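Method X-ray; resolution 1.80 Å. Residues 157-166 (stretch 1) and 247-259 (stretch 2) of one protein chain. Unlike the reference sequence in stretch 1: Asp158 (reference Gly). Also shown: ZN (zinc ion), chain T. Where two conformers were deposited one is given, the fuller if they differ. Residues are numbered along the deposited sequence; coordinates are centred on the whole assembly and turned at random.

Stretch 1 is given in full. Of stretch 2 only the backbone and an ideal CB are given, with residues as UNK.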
ATOM      1  N   MET F 157     -22.648  -5.778 -21.757  1.00 16.36           N
ATOM      2  CA  MET F 157     -22.470  -4.572 -22.560  1.00 18.27           C
ATOM      3  C   MET F 157     -20.998  -4.242 -22.841  1.00 17.27           C
ATOM      4  O   MET F 157     -20.703  -3.143 -23.264  1.00 19.65           O
ATOM      5  CB  MET F 157     -23.090  -3.376 -21.841  1.00 21.12           C
ATOM      6  CG  MET F 157     -24.575  -3.454 -21.688  1.00 26.17           C
ATOM      7  SD  MET F 157     -25.154  -1.991 -20.776  1.00 35.87           S
ATOM      8  CE  MET F 157     -26.929  -2.296 -20.860  1.00 35.90           C
ATOM      9  N   ASP F 158     -20.110  -5.198 -22.597  1.00 15.87           N
ATOM     10  CA  ASP F 158     -18.673  -5.092 -22.850  0.50 16.41           C
ATOM     11  C   ASP F 158     -17.875  -4.289 -21.849  1.00 15.57           C
ATOM     12  O   ASP F 158     -16.771  -3.844 -22.152  1.00 15.56           O
ATOM     13  CB  ASP F 158     -18.339  -4.679 -24.290  0.50 18.21           C
ATOM     14  CG  ASP F 158     -17.775  -5.854 -25.088  0.50 19.79           C
ATOM     15  OD1 ASP F 158     -16.570  -6.260 -24.927  0.50 20.85           O
ATOM     16  OD2 ASP F 158     -18.591  -6.410 -25.808  0.50 20.31           O
ATOM     17  N   ILE F 159     -18.385  -4.169 -20.631  1.00 13.98           N
ATOM     18  CA  ILE F 159     -17.734  -3.376 -19.623  1.00 13.53           C
ATOM     19  C   ILE F 159     -17.419  -4.209 -18.385  1.00 12.20           C
ATOM     20  O   ILE F 159     -18.244  -5.030 -17.977  1.00 11.79           O
ATOM     21  CB  ILE F 159     -18.685  -2.231 -19.169  1.00 14.14           C
ATOM     22  CG1 ILE F 159     -19.225  -1.456 -20.358  1.00 15.97           C
ATOM     23  CG2 ILE F 159     -17.970  -1.304 -18.205  1.00 13.98           C
ATOM     24  CD1 ILE F 159     -18.157  -0.782 -21.168  1.00 15.07           C
ATOM     25  N   GLY F 160     -16.246  -4.012 -17.783  1.00 11.07           N
ATOM     26  CA  GLY F 160     -15.828  -4.815 -16.657  1.00 10.49           C
ATOM     27  C   GLY F 160     -16.346  -4.363 -15.290  1.00 10.34           C
ATOM     28  O   GLY F 160     -15.536  -3.977 -14.426  1.00 10.93           O
ATOM     29  N   GLY F 161     -17.663  -4.331 -15.117  1.00  9.46           N
ATOM     30  CA  GLY F 161     -18.254  -3.848 -13.871  1.00  9.57           C
ATOM     31  C   GLY F 161     -18.487  -2.346 -13.955  1.00  9.29           C
ATOM     32  O   GLY F 161     -17.861  -1.637 -14.782  1.00  9.17           O
ATOM     33  N   VAL F 162     -19.335  -1.834 -13.077  1.00  9.45           N
ATOM     34  CA  VAL F 162     -19.638  -0.376 -13.061  1.00  8.99           C
ATOM     35  C   VAL F 162     -18.435   0.463 -12.617  1.00 10.04           C
ATOM     36  O   VAL F 162     -17.360  -0.061 -12.202  1.00 10.03           O
ATOM     37  CB  VAL F 162     -20.871  -0.071 -12.187  1.00  9.35           C
ATOM     38  CG1 VAL F 162     -22.136  -0.711 -12.823  1.00  9.36           C
ATOM     39  CG2 VAL F 162     -20.657  -0.575 -10.748  1.00  8.98           C
ATOM     40  N   GLU F 163     -18.636   1.782 -12.694  1.00  9.17           N
ATOM     41  CA  GLU F 163     -17.539   2.753 -12.626  1.00  8.97           C
ATOM     42  C   GLU F 163     -16.867   2.861 -11.270  1.00  8.80           C
ATOM     43  O   GLU F 163     -15.703   3.285 -11.192  1.00  9.65           O
ATOM     44  CB  GLU F 163     -18.123   4.139 -12.963  1.00  8.83           C
ATOM     45  CG  GLU F 163     -18.541   4.324 -14.421  1.00  8.81           C
ATOM     46  CD  GLU F 163     -19.935   3.795 -14.822  1.00  9.23           C
ATOM     47  OE1 GLU F 163     -20.619   3.140 -14.002  1.00  9.60           O
ATOM     48  OE2 GLU F 163     -20.307   4.006 -16.007  1.00  9.25           O
ATOM     49  N   TYR F 164     -17.587   2.511 -10.208  1.00  8.29           N
ATOM     50  CA  TYR F 164     -17.154   2.623  -8.822  1.00  8.45           C
ATOM     51  C   TYR F 164     -17.086   1.186  -8.324  1.00  7.87           C
ATOM     52  O   TYR F 164     -18.123   0.543  -8.050  1.00  8.20           O
ATOM     53  CB  TYR F 164     -18.183   3.427  -8.039  1.00  8.49           C
ATOM     54  CG  TYR F 164     -17.948   3.697  -6.558  1.00  8.92           C
ATOM     55  CD1 TYR F 164     -17.444   4.917  -6.130  1.00  9.36           C
ATOM     56  CD2 TYR F 164     -18.343   2.797  -5.576  1.00  9.31           C
ATOM     57  CE1 TYR F 164     -17.268   5.211  -4.773  1.00  9.79           C
ATOM     58  CE2 TYR F 164     -18.222   3.098  -4.218  1.00  9.81           C
ATOM     59  CZ  TYR F 164     -17.685   4.324  -3.818  1.00  9.57           C
ATOM     60  OH  TYR F 164     -17.561   4.667  -2.484  1.00 10.48           O
ATOM     61  N   HIS F 165     -15.874   0.664  -8.278  1.00  7.55           N
ATOM     62  CA  HIS F 165     -15.665  -0.750  -8.008  1.00  7.40           C
ATOM     63  C   HIS F 165     -15.679  -1.039  -6.509  1.00  7.38           C
ATOM     64  O   HIS F 165     -14.653  -1.271  -5.884  1.00  7.66           O
ATOM     65  CB  HIS F 165     -14.376  -1.277  -8.671  1.00  7.47           C
ATOM     66  CG  HIS F 165     -14.248  -2.778  -8.598  1.00  7.58           C
ATOM     67  ND1 HIS F 165     -14.780  -3.597  -9.549  1.00  7.66           N
ATOM     68  CD2 HIS F 165     -13.764  -3.607  -7.594  1.00  7.79           C
ATOM     69  CE1 HIS F 165     -14.574  -4.876  -9.175  1.00  7.91           C
ATOM     70  NE2 HIS F 165     -13.965  -4.881  -7.983  1.00  7.48           N
ATOM     71  N   GLY F 166     -16.880  -1.101  -5.952  1.00  7.05           N
ATOM     72  CA  GLY F 166     -17.097  -1.560  -4.587  1.00  7.09           C
ATOM     73  C   GLY F 166     -17.074  -3.087  -4.483  1.00  6.94           C
ATOM     74  O   GLY F 166     -16.957  -3.629  -3.393  1.00  7.17           O
ATOM     75  N   UNK F 247      -8.122   3.232  -9.886  1.00  7.13           N
ATOM     76  CA  UNK F 247      -7.568   2.275 -10.826  0.50  7.06           C
ATOM     77  C   UNK F 247      -8.650   1.618 -11.662  1.00  7.06           C
ATOM     78  O   UNK F 247      -8.522   1.515 -12.911  1.00  6.88           O
ATOM     79  CB  UNK F 247      -6.763   1.208 -10.081  0.50  7.06           C
ATOM     80  N   UNK F 248      -9.720   1.163 -11.011  1.00  6.86           N
ATOM     81  CA  UNK F 248     -10.743   0.422 -11.724  1.00  6.75           C
ATOM     82  C   UNK F 248     -11.550   1.343 -12.630  1.00  7.01           C
ATOM     83  O   UNK F 248     -12.014   0.931 -13.690  1.00  6.98           O
ATOM     84  CB  UNK F 248     -11.666  -0.295 -10.737  1.00  6.75           C
ATOM     85  N   UNK F 249     -11.648   2.616 -12.287  1.00  7.21           N
ATOM     86  CA  UNK F 249     -12.320   3.565 -13.176  1.00  7.56           C
ATOM     87  C   UNK F 249     -11.673   3.554 -14.564  1.00  7.72           C
ATOM     88  O   UNK F 249     -12.363   3.462 -15.570  1.00  7.70           O
ATOM     89  CB  UNK F 249     -12.279   4.975 -12.583  1.00  7.56           C
ATOM     90  N   UNK F 250     -10.348   3.566 -14.623  1.00  7.90           N
ATOM     91  CA  UNK F 250      -9.677   3.465 -15.906  1.00  8.47           C
ATOM     92  C   UNK F 250      -9.915   2.105 -16.603  1.00  8.03           C
ATOM     93  O   UNK F 250     -10.094   2.071 -17.829  1.00  7.86           O
ATOM     94  CB  UNK F 250      -8.177   3.695 -15.710  1.00  8.47           C
ATOM     95  N   UNK F 251      -9.924   1.020 -15.839  1.00  7.75           N
ATOM     96  CA  UNK F 251     -10.271  -0.302 -16.417  1.00  7.70           C
ATOM     97  C   UNK F 251     -11.685  -0.252 -17.072  1.00  7.81           C
ATOM     98  O   UNK F 251     -11.895  -0.713 -18.197  1.00  8.52           O
ATOM     99  CB  UNK F 251     -10.227  -1.382 -15.334  1.00  7.70           C
ATOM    100  N   UNK F 252     -12.643   0.311 -16.348  1.00  7.56           N
ATOM    101  CA  UNK F 252     -13.997   0.514 -16.840  1.00  7.85           C
ATOM    102  C   UNK F 252     -13.981   1.306 -18.137  1.00  8.04           C
ATOM    103  O   UNK F 252     -14.627   0.918 -19.128  1.00  8.28           O
ATOM    104  CB  UNK F 252     -14.849   1.230 -15.790  1.00  7.85           C
ATOM    105  N   UNK F 253     -13.199   2.366 -18.180  1.00  8.27           N
ATOM    106  CA  UNK F 253     -13.114   3.190 -19.373  1.00  8.87           C
ATOM    107  C   UNK F 253     -12.485   2.468 -20.576  1.00  8.94           C
ATOM    108  O   UNK F 253     -12.819   2.765 -21.730  1.00  9.54           O
ATOM    109  CB  UNK F 253     -12.310   4.452 -19.056  1.00  8.87           C
ATOM    110  N   UNK F 254     -11.570   1.525 -20.349  1.00  9.04           N
ATOM    111  CA  UNK F 254     -11.061   0.734 -21.486  1.00  9.27           C
ATOM    112  C   UNK F 254     -12.209  -0.086 -22.111  1.00  9.51           C
ATOM    113  O   UNK F 254     -12.133  -0.458 -23.299  1.00  9.81           O
ATOM    114  CB  UNK F 254      -9.929  -0.191 -21.035  1.00  9.27           C
ATOM    115  N   UNK F 255     -13.238  -0.396 -21.318  1.00  9.33           N
ATOM    116  CA  UNK F 255     -14.428  -1.093 -21.852  1.00  9.57           C
ATOM    117  C   UNK F 255     -15.168  -0.236 -22.821  1.00  9.55           C
ATOM    118  O   UNK F 255     -15.534  -0.653 -23.953  1.00  9.91           O
ATOM    119  CB  UNK F 255     -15.373  -1.515 -20.725  1.00  9.57           C
ATOM    120  N   UNK F 256     -15.377   1.001 -22.407  1.00 10.05           N
ATOM    121  CA  UNK F 256     -15.995   1.966 -23.303  1.00 10.34           C
ATOM    122  C   UNK F 256     -15.170   2.174 -24.542  1.00 10.78           C
ATOM    123  O   UNK F 256     -15.728   2.259 -25.648  1.00 10.61           O
ATOM    124  CB  UNK F 256     -16.208   3.303 -22.590  1.00 10.34           C
ATOM    125  N   UNK F 257     -13.852   2.293 -24.374  1.00 10.48           N
ATOM    126  CA  UNK F 257     -12.950   2.458 -25.495  1.00 11.11           C
ATOM    127  C   UNK F 257     -13.057   1.311 -26.476  1.00 11.21           C
ATOM    128  O   UNK F 257     -13.130   1.494 -27.711  1.00 11.97           O
ATOM    129  CB  UNK F 257     -11.508   2.589 -24.999  1.00 11.11           C
ATOM    130  N   UNK F 258     -13.121   0.105 -25.951  1.00 11.16           N
ATOM    131  CA  UNK F 258     -13.255  -1.023 -26.849  1.00 11.60           C
ATOM    132  C   UNK F 258     -14.612  -1.090 -27.550  1.00 12.69           C
ATOM    133  O   UNK F 258     -14.694  -1.370 -28.769  1.00 14.46           O
ATOM    134  CB  UNK F 258     -13.016  -2.319 -26.072  1.00 11.60           C
ATOM    135  N   UNK F 259     -15.680  -0.838 -26.815  1.00 13.41           N
ATOM    136  CA  UNK F 259     -17.053  -0.882 -27.380  1.00 14.93           C
ATOM    137  C   UNK F 259     -17.181   0.123 -28.511  1.00 16.54           C
ATOM    138  O   UNK F 259     -17.759  -0.176 -29.576  1.00 17.08           O
ATOM    139  CB  UNK F 259     -18.102  -0.594 -26.304  1.00 14.93           C
TER
HETATM  140 ZN    ZN T 301     -19.336   3.800 -17.884  1.00 11.01          ZN

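Positions 247-259 form a continuous helix alongside the irregular segment 157-166, with Glu163 OE2 2.1 Å from ZN. At position 247 the ideal CB meets nothing of stretch 1, which sets no preference; the residue is Ser247. Position 248 points toward stretch 1, its ideal CB 3.5 Å from His165 CB. A compact aliphatic group would suit, and Val248 packs CG1 3.4 Å from His165 CB.

Position 249 points sideways, its ideal CB 4.1 Å from Glu163 O. Several side chains could fit, polar or aromatic; Phe249 brings its ring edge to the carbonyl, CD1 lying 3.7 Å from Glu163 O. At position 250, out of reach, stretch 1 sets no preference; it holds Asp250. Nor does it at 251, which points sideways, its CB without a neighbour within 5.5 Å; the residue is Ile251, whose backbone O accepts from a water that in turn accepts from Gly160 N.

Position 252 faces both an acceptor and the metal. Its ideal CB is 4.3 Å from Gly161 O, and ZN lies 5.6 Å from that CB in a different direction, so one ring can meet both; histidine suits. His252, with chi1 t, donates from ND1 to Gly161 O at 2.7 Å, which leaves NE2 to bind ZN at 2.1 Å. Its ring is held between Glu163 CG over one face, 3.5 Å from the ring centroid, and Ile159 CG2 over the other. His252 NE2 and Glu163 OE2 are 2.9 Å apart because they share the metal, not a hydrogen bond.

Position 253 points away and 254 sideways without contact, so both tolerate many residues; they are Gln253 and Thr254, whose OG1 donates to Ile251 O, 2.7 Å away.

At position 255 an ideal CB would lie 2.9 Å from Ile159 CD1, a clash, and 3.1 Å from Asp158 O. Glycine is the natural answer, and Gly255 lets its CA approach Asp158 O to 3.6 Å.

Position 256 points away, yet a long side chain could swing back to the metal, one turn after 252. Histidine, or at full stretch glutamate, could reach it; His256 binds ZN through NE2 at 2.1 Å, with Ile159 CD1 over its ring face.

Position 257 is out of reach, without preference, and is Gly257. Position 258 points toward Asp158 OD1, inviting a polar group: Asn258 ND2 donates to a water (3.3 Å from ND2) that lies 2.8 Å from Asp158 OD1 and 2.5 Å from Asp158 O, bridging the stretches. Position 259 points toward stretch 1; a small or medium-sized side chain would fit, and Ala259 makes no close contact.

Stretch 2 (247-259) SVFDIHQTGHGNA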
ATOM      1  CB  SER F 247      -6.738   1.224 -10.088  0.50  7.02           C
ATOM      2  OG  SER F 247      -5.887   0.537 -10.966  0.50  6.73           O
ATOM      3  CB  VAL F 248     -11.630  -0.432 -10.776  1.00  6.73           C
ATOM      4  CG1 VAL F 248     -12.657  -1.199 -11.604  1.00  6.71           C
ATOM      5  CG2 VAL F 248     -10.740  -1.420  -9.991  1.00  6.53           C
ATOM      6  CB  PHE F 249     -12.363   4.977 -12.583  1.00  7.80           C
ATOM      7  CG  PHE F 249     -13.102   5.950 -13.441  1.00  8.29           C
ATOM      8  CD1 PHE F 249     -14.474   5.920 -13.502  1.00  8.53           C
ATOM      9  CD2 PHE F 249     -12.430   6.845 -14.237  1.00  8.55           C
ATOM     10  CE1 PHE F 249     -15.174   6.818 -14.279  1.00  8.81           C
ATOM     11  CE2 PHE F 249     -13.141   7.762 -15.051  1.00  8.93           C
ATOM     12  CZ  PHE F 249     -14.523   7.731 -15.046  1.00  9.24           C
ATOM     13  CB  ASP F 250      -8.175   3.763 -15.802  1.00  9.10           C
ATOM     14  CG  ASP F 250      -7.931   5.202 -15.357  1.00  9.88           C
ATOM     15  OD1 ASP F 250      -8.400   6.114 -16.117  1.00 10.48           O
ATOM     16  OD2 ASP F 250      -7.356   5.412 -14.241  1.00  9.84           O
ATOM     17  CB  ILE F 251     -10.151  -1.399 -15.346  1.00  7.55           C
ATOM     18  CG1 ILE F 251      -8.692  -1.558 -14.909  1.00  7.55           C
ATOM     19  CG2 ILE F 251     -10.787  -2.742 -15.826  1.00  7.55           C
ATOM     20  CD1 ILE F 251      -8.442  -2.371 -13.629  1.00  7.52           C
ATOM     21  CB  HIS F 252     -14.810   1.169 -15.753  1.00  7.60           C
ATOM     22  CG  HIS F 252     -16.221   1.509 -16.174  1.00  7.90           C
ATOM     23  ND1 HIS F 252     -17.285   0.753 -15.818  1.00  7.88           N
ATOM     24  CD2 HIS F 252     -16.719   2.570 -16.932  1.00  8.03           C
ATOM     25  CE1 HIS F 252     -18.410   1.289 -16.352  1.00  8.23           C
ATOM     26  NE2 HIS F 252     -18.072   2.389 -17.045  1.00  8.09           N
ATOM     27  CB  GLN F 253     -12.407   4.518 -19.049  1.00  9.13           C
ATOM     28  CG  GLN F 253     -13.192   5.411 -18.094  1.00  9.24           C
ATOM     29  CD  GLN F 253     -14.547   5.838 -18.616  1.00  9.89           C
ATOM     30  OE1 GLN F 253     -14.722   6.020 -19.812  1.00 11.58           O
ATOM     31  NE2 GLN F 253     -15.528   5.939 -17.731  1.00 10.37           N
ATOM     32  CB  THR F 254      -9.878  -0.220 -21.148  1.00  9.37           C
ATOM     33  OG1 THR F 254     -10.318  -1.291 -20.276  1.00  9.17           O
ATOM     34  CG2 THR F 254      -8.715   0.580 -20.542  1.00  9.03           C
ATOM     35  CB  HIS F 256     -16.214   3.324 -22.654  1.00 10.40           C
ATOM     36  CG  HIS F 256     -17.306   3.340 -21.631  1.00 10.86           C
ATOM     37  ND1 HIS F 256     -18.590   2.974 -21.938  1.00 11.79           N
ATOM     38  CD2 HIS F 256     -17.305   3.662 -20.291  1.00 10.37           C
ATOM     39  CE1 HIS F 256     -19.351   3.102 -20.843  1.00 12.11           C
ATOM     40  NE2 HIS F 256     -18.586   3.530 -19.837  1.00 10.65           N
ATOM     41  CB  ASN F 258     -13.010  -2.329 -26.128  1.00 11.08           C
ATOM     42  CG  ASN F 258     -12.925  -3.502 -27.077  1.00 11.45           C
ATOM     43  OD1 ASN F 258     -12.100  -3.505 -27.964  1.00 11.60           O
ATOM     44  ND2 ASN F 258     -13.784  -4.508 -26.880  1.00 11.49           N
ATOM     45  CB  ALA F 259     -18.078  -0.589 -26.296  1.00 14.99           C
TER
HETATM   46  O   HOH W   1     -15.038  -4.167 -23.897  1.00 26.13           O
HETATM   47  O   HOH W   2     -14.015  -2.581 -18.897  1.00 11.56           O
HETATM   48  O   HOH W   3     -20.916   2.431 -18.190  1.00 11.42           O
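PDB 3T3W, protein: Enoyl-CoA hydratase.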